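Local coordinates for protein serpin B3 (Homo sapiens, PDB 4ZK3) that probably inhibits proteases by the serpin mechanism, in which the reactive loop inserts into the main sheet on cleavage, and forms the psoriasis-associated Pso p27, at residues Tyr216-Phe221 / Met275-Val280; Ala50-Lys55 / Met304-Asn309. All blocks are in the same frame, centred on the assembly; numbering follows the deposited sequence.

Contact 1 (Tyr216-Phe221 / Met275-Val280); sequences YTSFHF and MRETRV
F221 and R276 exchange two backbone hydrogen bonds, F221 N to R276 O and R276 N to F221 O, both 2.9 Å. F219 with T278 and T217 with V280 are further hydrogen-bonded pairs, in which T278 N to F219 O and T217 N to V280 O are weak. The hydroxyl T278 OG1 also donates to R276 O, at 2.7 Å, so that oxygen is gripped from opposite faces of its carbonyl plane. A β-branched threonine suits an extended strand, and here its hydroxyl turns back to the carbonyl of R276, two residues earlier in its own strand, while CB packs against F221 CB. On this face F221, F219 and V280 form a buried apolar cluster: V280 CB lies at the edge of the F219 ring, 4.3 Å from CD2, and V280 CG2 touches F221 CD2. L232 of strand 229-235 and F363 of strand 361-364 add to the packing.

This is the antiparallel pairing of two central strands in the four-stranded serpin sheet C. Strand 361-364, next to 276-294, is its edge strand following the reactive loop.

On the other face the closest packing is at H220. A bend at chi2 (-67°) brings E277 CD back toward it, and OE1 ends 3.1 Å above the centre of the imidazole, whose ND1 is hydrogen-bonded to E233. If E277 is ionised, its charge would probably favour a protonated imidazole. M275 CE presses on H220 CB at 3.4 Å. The far end is the loose, solvent side: exposed Y216 and R279 meet with OH 3.7 Å from NH1 at the guanidinium edge.

Contact 2 (Ala50-Lys55 / Met304-Asn309); sequences AQQIKK and MVDIFN
Helix 47-57 of the serpin fold uses one side chain, Q52, to receive the start of the short 3-10 segment 306-308, in the loop that follows helix 296-302. The first NH groups of a helical turn have no partner within the turn, and the amide oxygen of Q52 supplies one. D306 N donates to Q52 OE1 at 2.9 Å in an almost straight bond (169°) that lies in the amide plane on a lone pair. V305 N reaches the same oxygen at 3.0 Å from above that plane. A water adds a third donor, 2.8 Å from Q52 OE1, and in turn accepts from I307 N, so three successive NH groups are served directly or through water.

Glutamine fits because its chain is long enough, extended with CD anti to CA (chi2 175°), and because its amide both accepts and donates. Q52 NE2 makes a weak hydrogen bond of 3.2 Å to D306 OD1, the amide and carboxylate planes standing 69° apart. The other oxygen, D306 OD2, is bonded by N48, from the same helix.

Next to this polar patch the packing is apolar. I53 CG1 lies 3.9 Å from M304 CG, and the flexible methionine chain, bent at chi3, also carries its CE to I53 CG1. I53 CD1 meets I307 CD1 more distantly, at 4.4 Å, where L42 and V41 of helix 31-42 join the two isoleucines.

With OE1 drawn on by several donors, the Q52 amide is likely polarised, which may make NE2 a somewhat better donor, although its bond stays weak; the D306 carboxylate takes a neutral amide N-H on each oxygen, which fixes its position against helix 47-57.

How the contacts relate
The two contacts stand on opposite sides of the chain's centre, about 44 Å apart between centres, and share no segment. Contact 1 joins strand to strand through a ladder of backbone bonds and buries 753 Å²; contact 2 joins a helix to a loop, buries 286 Å², and draws its polar bonds from one side chain. Both are only partly buried, but contact 1 is the more peripheral, with four of its touching residues exposed, whereas contact 2 has none. The chain links them: strand 276-294 starts in contact 1, and helix 296-302 then leads to 304-309. Strand 325-336, which pairs with 276-294, also covers I307.

Contact 1 (Tyr216-Phe221 / Met275-Val280)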
loop_
_atom_site.group_PDB
_atom_site.type_symbol
_atom_site.label_atom_id
_atom_site.label_comp_id
_atom_site.label_asym_id
_atom_site.label_seq_id
_atom_site.Cartn_x
_atom_site.Cartn_y
_atom_site.Cartn_z
ATOM N N TYR A 216 0.410 21.125 20.098
ATOM C CA TYR A 216 -0.168 20.720 21.385
ATOM C C TYR A 216 -1.643 20.745 21.111
ATOM O O TYR A 216 -2.177 21.780 20.738
ATOM C CB TYR A 216 0.160 21.725 22.517
ATOM C CG TYR A 216 -0.231 21.267 23.934
ATOM C CD1 TYR A 216 0.634 20.472 24.684
ATOM C CD2 TYR A 216 -1.457 21.647 24.526
ATOM C CE1 TYR A 216 0.297 20.047 25.961
ATOM C CE2 TYR A 216 -1.805 21.223 25.811
ATOM C CZ TYR A 216 -0.924 20.420 26.522
ATOM O OH TYR A 216 -1.219 19.959 27.792
ATOM N N THR A 217 -2.288 19.599 21.242
ATOM C CA THR A 217 -3.723 19.465 20.930
ATOM C C THR A 217 -4.228 18.112 21.440
ATOM O O THR A 217 -3.437 17.281 21.883
ATOM C CB THR A 217 -3.989 19.663 19.415
ATOM O OG1 THR A 217 -5.242 19.081 19.045
ATOM C CG2 THR A 217 -2.908 19.028 18.620
ATOM N N SER A 218 -5.534 17.921 21.469
ATOM C CA SER A 218 -6.041 16.634 21.930
ATOM C C SER A 218 -6.325 15.662 20.772
ATOM O O SER A 218 -6.837 16.038 19.728
ATOM C CB SER A 218 -7.258 16.808 22.828
ATOM O OG SER A 218 -8.409 16.845 22.061
ATOM N N PHE A 219 -5.960 14.407 20.980
ATOM C CA PHE A 219 -6.005 13.386 19.945
ATOM C C PHE A 219 -6.449 12.132 20.650
ATOM O O PHE A 219 -6.193 12.021 21.840
ATOM C CB PHE A 219 -4.586 13.098 19.457
ATOM C CG PHE A 219 -3.978 14.147 18.578
ATOM C CD1 PHE A 219 -4.513 14.443 17.332
ATOM C CD2 PHE A 219 -2.791 14.776 18.963
ATOM C CE1 PHE A 219 -3.896 15.381 16.521
ATOM C CE2 PHE A 219 -2.175 15.695 18.155
ATOM C CZ PHE A 219 -2.719 15.999 16.933
ATOM N N HIS A 220 -7.023 11.170 19.935
ATOM C CA HIS A 220 -7.166 9.812 20.482
ATOM C C HIS A 220 -5.782 9.185 20.654
ATOM O O HIS A 220 -4.941 9.147 19.732
ATOM C CB HIS A 220 -8.055 8.893 19.606
ATOM C CG HIS A 220 -9.487 9.317 19.565
ATOM N ND1 HIS A 220 -10.085 9.819 18.431
ATOM C CD2 HIS A 220 -10.429 9.360 20.537
ATOM C CE1 HIS A 220 -11.332 10.164 18.706
ATOM N NE2 HIS A 220 -11.564 9.899 19.978
ATOM N N PHE A 221 -5.573 8.679 21.861
ATOM C CA PHE A 221 -4.308 8.247 22.343
ATOM C C PHE A 221 -4.444 6.932 23.149
ATOM O O PHE A 221 -5.482 6.640 23.737
ATOM C CB PHE A 221 -3.682 9.376 23.192
ATOM C CG PHE A 221 -2.433 8.958 23.908
ATOM C CD1 PHE A 221 -2.504 8.270 25.126
ATOM C CD2 PHE A 221 -1.185 9.218 23.364
ATOM C CE1 PHE A 221 -1.369 7.826 25.772
ATOM C CE2 PHE A 221 -0.043 8.777 24.006
ATOM C CZ PHE A 221 -0.130 8.082 25.227
ATOM N N MET A 275 -8.863 3.694 22.614
ATOM C CA MET A 275 -8.072 4.880 22.796
ATOM C C MET A 275 -8.941 5.964 23.459
ATOM O O MET A 275 -10.158 5.831 23.562
ATOM C CB MET A 275 -7.588 5.333 21.430
ATOM C CG MET A 275 -6.952 4.241 20.593
ATOM S SD MET A 275 -6.311 4.829 18.998
ATOM C CE MET A 275 -7.669 5.740 18.327
ATOM N N ARG A 276 -8.304 7.046 23.897
ATOM C CA ARG A 276 -8.988 8.075 24.650
ATOM C C ARG A 276 -8.511 9.428 24.176
ATOM O O ARG A 276 -7.323 9.610 23.929
ATOM C CB ARG A 276 -8.661 7.931 26.167
ATOM C CG ARG A 276 -8.823 6.521 26.734
ATOM C CD ARG A 276 -10.311 6.250 26.820
ATOM N NE ARG A 276 -10.698 4.925 27.278
ATOM C CZ ARG A 276 -11.182 3.943 26.527
ATOM N NH1 ARG A 276 -11.278 4.056 25.206
ATOM N NH2 ARG A 276 -11.537 2.799 27.110
ATOM N N GLU A 277 -9.416 10.395 24.128
ATOM C CA GLU A 277 -9.037 11.778 23.859
ATOM C C GLU A 277 -8.139 12.213 24.994
ATOM O O GLU A 277 -8.413 11.873 26.117
ATOM C CB GLU A 277 -10.270 12.667 23.743
ATOM C CG GLU A 277 -10.950 12.550 22.389
ATOM C CD GLU A 277 -10.089 13.107 21.248
ATOM O OE1 GLU A 277 -10.433 12.832 20.079
ATOM O OE2 GLU A 277 -9.066 13.804 21.508
ATOM N N THR A 278 -7.019 12.856 24.666
ATOM C CA THR A 278 -5.884 13.106 25.569
ATOM C C THR A 278 -5.074 14.248 24.935
ATOM O O THR A 278 -4.909 14.279 23.677
ATOM C CB THR A 278 -4.929 11.872 25.628
ATOM O OG1 THR A 278 -5.661 10.655 25.829
ATOM C CG2 THR A 278 -3.846 12.032 26.706
ATOM N N ARG A 279 -4.573 15.181 25.746
ATOM C CA ARG A 279 -3.722 16.286 25.237
ATOM C C ARG A 279 -2.253 15.876 25.105
ATOM O O ARG A 279 -1.679 15.361 26.056
ATOM C CB ARG A 279 -3.848 17.493 26.146
ATOM C CG ARG A 279 -5.296 17.955 26.300
ATOM C CD ARG A 279 -5.445 19.223 27.130
ATOM N NE ARG A 279 -6.118 18.935 28.400
ATOM C CZ ARG A 279 -5.502 18.627 29.542
ATOM N NH1 ARG A 279 -4.171 18.567 29.613
ATOM N NH2 ARG A 279 -6.223 18.382 30.632
ATOM N N VAL A 280 -1.655 16.093 23.922
ATOM C CA VAL A 280 -0.283 15.595 23.585
ATOM C C VAL A 280 0.680 16.714 22.982
ATOM O O VAL A 280 0.119 17.424 22.074
ATOM C CB VAL A 280 -0.537 14.439 22.561
ATOM C CG1 VAL A 280 0.762 13.807 22.060
ATOM C CG2 VAL A 280 -1.479 13.360 23.156
#

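Contact 2 (Ala50-Lys55 / Met304-Asn309)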
loop_
_atom_site.group_PDB
_atom_site.type_symbol
_atom_site.label_atom_id
_atom_site.label_comp_id
_atom_site.label_asym_id
_atom_site.label_seq_id
_atom_site.Cartn_x
_atom_site.Cartn_y
_atom_site.Cartn_z
ATOM N N ALA A 50 -5.247 -20.389 -8.816
ATOM C CA ALA A 50 -6.175 -19.575 -8.049
ATOM C C ALA A 50 -6.108 -19.836 -6.563
ATOM O O ALA A 50 -6.171 -18.884 -5.743
ATOM C CB ALA A 50 -7.625 -19.736 -8.580
ATOM N N GLN A 51 -5.984 -21.114 -6.178
ATOM C CA GLN A 51 -6.012 -21.414 -4.758
ATOM C C GLN A 51 -4.790 -20.835 -4.015
ATOM O O GLN A 51 -4.908 -20.325 -2.929
ATOM C CB GLN A 51 -6.160 -22.930 -4.504
ATOM C CG GLN A 51 -6.694 -23.257 -3.108
ATOM C CD GLN A 51 -8.068 -22.614 -2.838
ATOM O OE1 GLN A 51 -8.911 -22.505 -3.748
ATOM N NE2 GLN A 51 -8.292 -22.165 -1.591
ATOM N N GLN A 52 -3.621 -20.866 -4.615
ATOM C CA GLN A 52 -2.440 -20.227 -4.021
ATOM C C GLN A 52 -2.606 -18.667 -3.863
ATOM O O GLN A 52 -2.131 -18.049 -2.901
ATOM C CB GLN A 52 -1.244 -20.531 -4.927
ATOM C CG GLN A 52 -0.796 -21.980 -4.795
ATOM C CD GLN A 52 0.297 -22.385 -5.747
ATOM O OE1 GLN A 52 0.802 -21.597 -6.557
ATOM N NE2 GLN A 52 0.673 -23.656 -5.664
ATOM N N ILE A 53 -3.285 -18.047 -4.813
ATOM C CA ILE A 53 -3.448 -16.583 -4.776
ATOM C C ILE A 53 -4.376 -16.254 -3.656
ATOM O O ILE A 53 -4.064 -15.393 -2.834
ATOM C CB ILE A 53 -3.976 -16.001 -6.118
ATOM C CG1 ILE A 53 -2.886 -16.116 -7.148
ATOM C CG2 ILE A 53 -4.394 -14.514 -5.998
ATOM C CD1 ILE A 53 -3.396 -15.966 -8.545
ATOM N N LYS A 54 -5.497 -16.971 -3.605
ATOM C CA LYS A 54 -6.475 -16.746 -2.559
ATOM C C LYS A 54 -5.842 -16.876 -1.199
ATOM O O LYS A 54 -6.137 -16.066 -0.304
ATOM C CB LYS A 54 -7.685 -17.678 -2.670
ATOM C CG LYS A 54 -8.823 -17.109 -3.494
ATOM C CD LYS A 54 -10.107 -17.931 -3.442
ATOM C CE LYS A 54 -9.898 -19.236 -4.191
ATOM N NZ LYS A 54 -10.893 -19.482 -5.284
ATOM N N LYS A 55 -4.976 -17.877 -1.026
ATOM C CA LYS A 55 -4.367 -18.092 0.279
ATOM C C LYS A 55 -3.397 -16.953 0.669
ATOM O O LYS A 55 -3.370 -16.504 1.781
ATOM C CB LYS A 55 -3.597 -19.413 0.294
ATOM C CG LYS A 55 -2.802 -19.540 1.581
ATOM C CD LYS A 55 -2.267 -20.935 1.846
ATOM C CE LYS A 55 -2.076 -21.113 3.353
ATOM N NZ LYS A 55 -0.734 -21.682 3.629
ATOM N N MET A 304 2.701 -18.257 -3.649
ATOM C CA MET A 304 2.264 -18.109 -5.046
ATOM C C MET A 304 3.358 -18.633 -5.982
ATOM O O MET A 304 4.261 -17.874 -6.396
ATOM C CB MET A 304 1.846 -16.655 -5.388
ATOM C CG MET A 304 0.423 -16.282 -5.037
ATOM S SD MET A 304 0.134 -14.466 -5.130
ATOM C CE MET A 304 0.525 -14.126 -6.827
ATOM N N VAL A 305 3.262 -19.936 -6.318
ATOM C CA VAL A 305 4.271 -20.585 -7.183
ATOM C C VAL A 305 3.824 -20.895 -8.601
ATOM O O VAL A 305 4.578 -20.613 -9.549
ATOM C CB VAL A 305 4.924 -21.879 -6.584
ATOM C CG1 VAL A 305 6.324 -21.561 -6.050
ATOM C CG2 VAL A 305 4.096 -22.484 -5.482
ATOM N N ASP A 306 2.649 -21.497 -8.759
ATOM C CA ASP A 306 2.204 -21.954 -10.111
ATOM C C ASP A 306 2.179 -20.775 -11.156
ATOM O O ASP A 306 2.475 -20.926 -12.351
ATOM C CB ASP A 306 0.778 -22.571 -10.032
ATOM C CG ASP A 306 0.722 -23.986 -9.323
ATOM O OD1 ASP A 306 1.679 -24.335 -8.591
ATOM O OD2 ASP A 306 -0.336 -24.689 -9.483
ATOM N N ILE A 307 1.785 -19.594 -10.656
ATOM C CA ILE A 307 1.553 -18.395 -11.436
ATOM C C ILE A 307 2.838 -17.935 -12.075
ATOM O O ILE A 307 2.814 -17.283 -13.140
ATOM C CB ILE A 307 0.941 -17.291 -10.518
ATOM C CG1 ILE A 307 0.487 -16.096 -11.293
ATOM C CG2 ILE A 307 1.947 -16.800 -9.492
ATOM C CD1 ILE A 307 -0.797 -16.299 -12.018
ATOM N N PHE A 308 3.973 -18.238 -11.463
ATOM C CA PHE A 308 5.275 -17.804 -12.061
ATOM C C PHE A 308 6.006 -18.894 -12.890
ATOM O O PHE A 308 7.091 -18.655 -13.399
ATOM C CB PHE A 308 6.213 -17.213 -11.001
ATOM C CG PHE A 308 5.616 -16.035 -10.238
ATOM C CD1 PHE A 308 5.313 -14.836 -10.884
ATOM C CD2 PHE A 308 5.378 -16.126 -8.875
ATOM C CE1 PHE A 308 4.781 -13.766 -10.189
ATOM C CE2 PHE A 308 4.855 -15.043 -8.171
ATOM C CZ PHE A 308 4.548 -13.876 -8.835
ATOM N N ASN A 309 5.395 -20.067 -13.061
ATOM C CA ASN A 309 6.043 -21.131 -13.817
ATOM C C ASN A 309 5.088 -21.848 -14.724
ATOM O O ASN A 309 3.900 -21.455 -14.860
ATOM C CB ASN A 309 6.767 -22.122 -12.871
ATOM C CG ASN A 309 5.817 -22.986 -12.051
ATOM O OD1 ASN A 309 4.688 -23.296 -12.451
ATOM N ND2 ASN A 309 6.286 -23.386 -10.876
HETATM O O HOH W 1 -0.254 -19.455 -8.111
#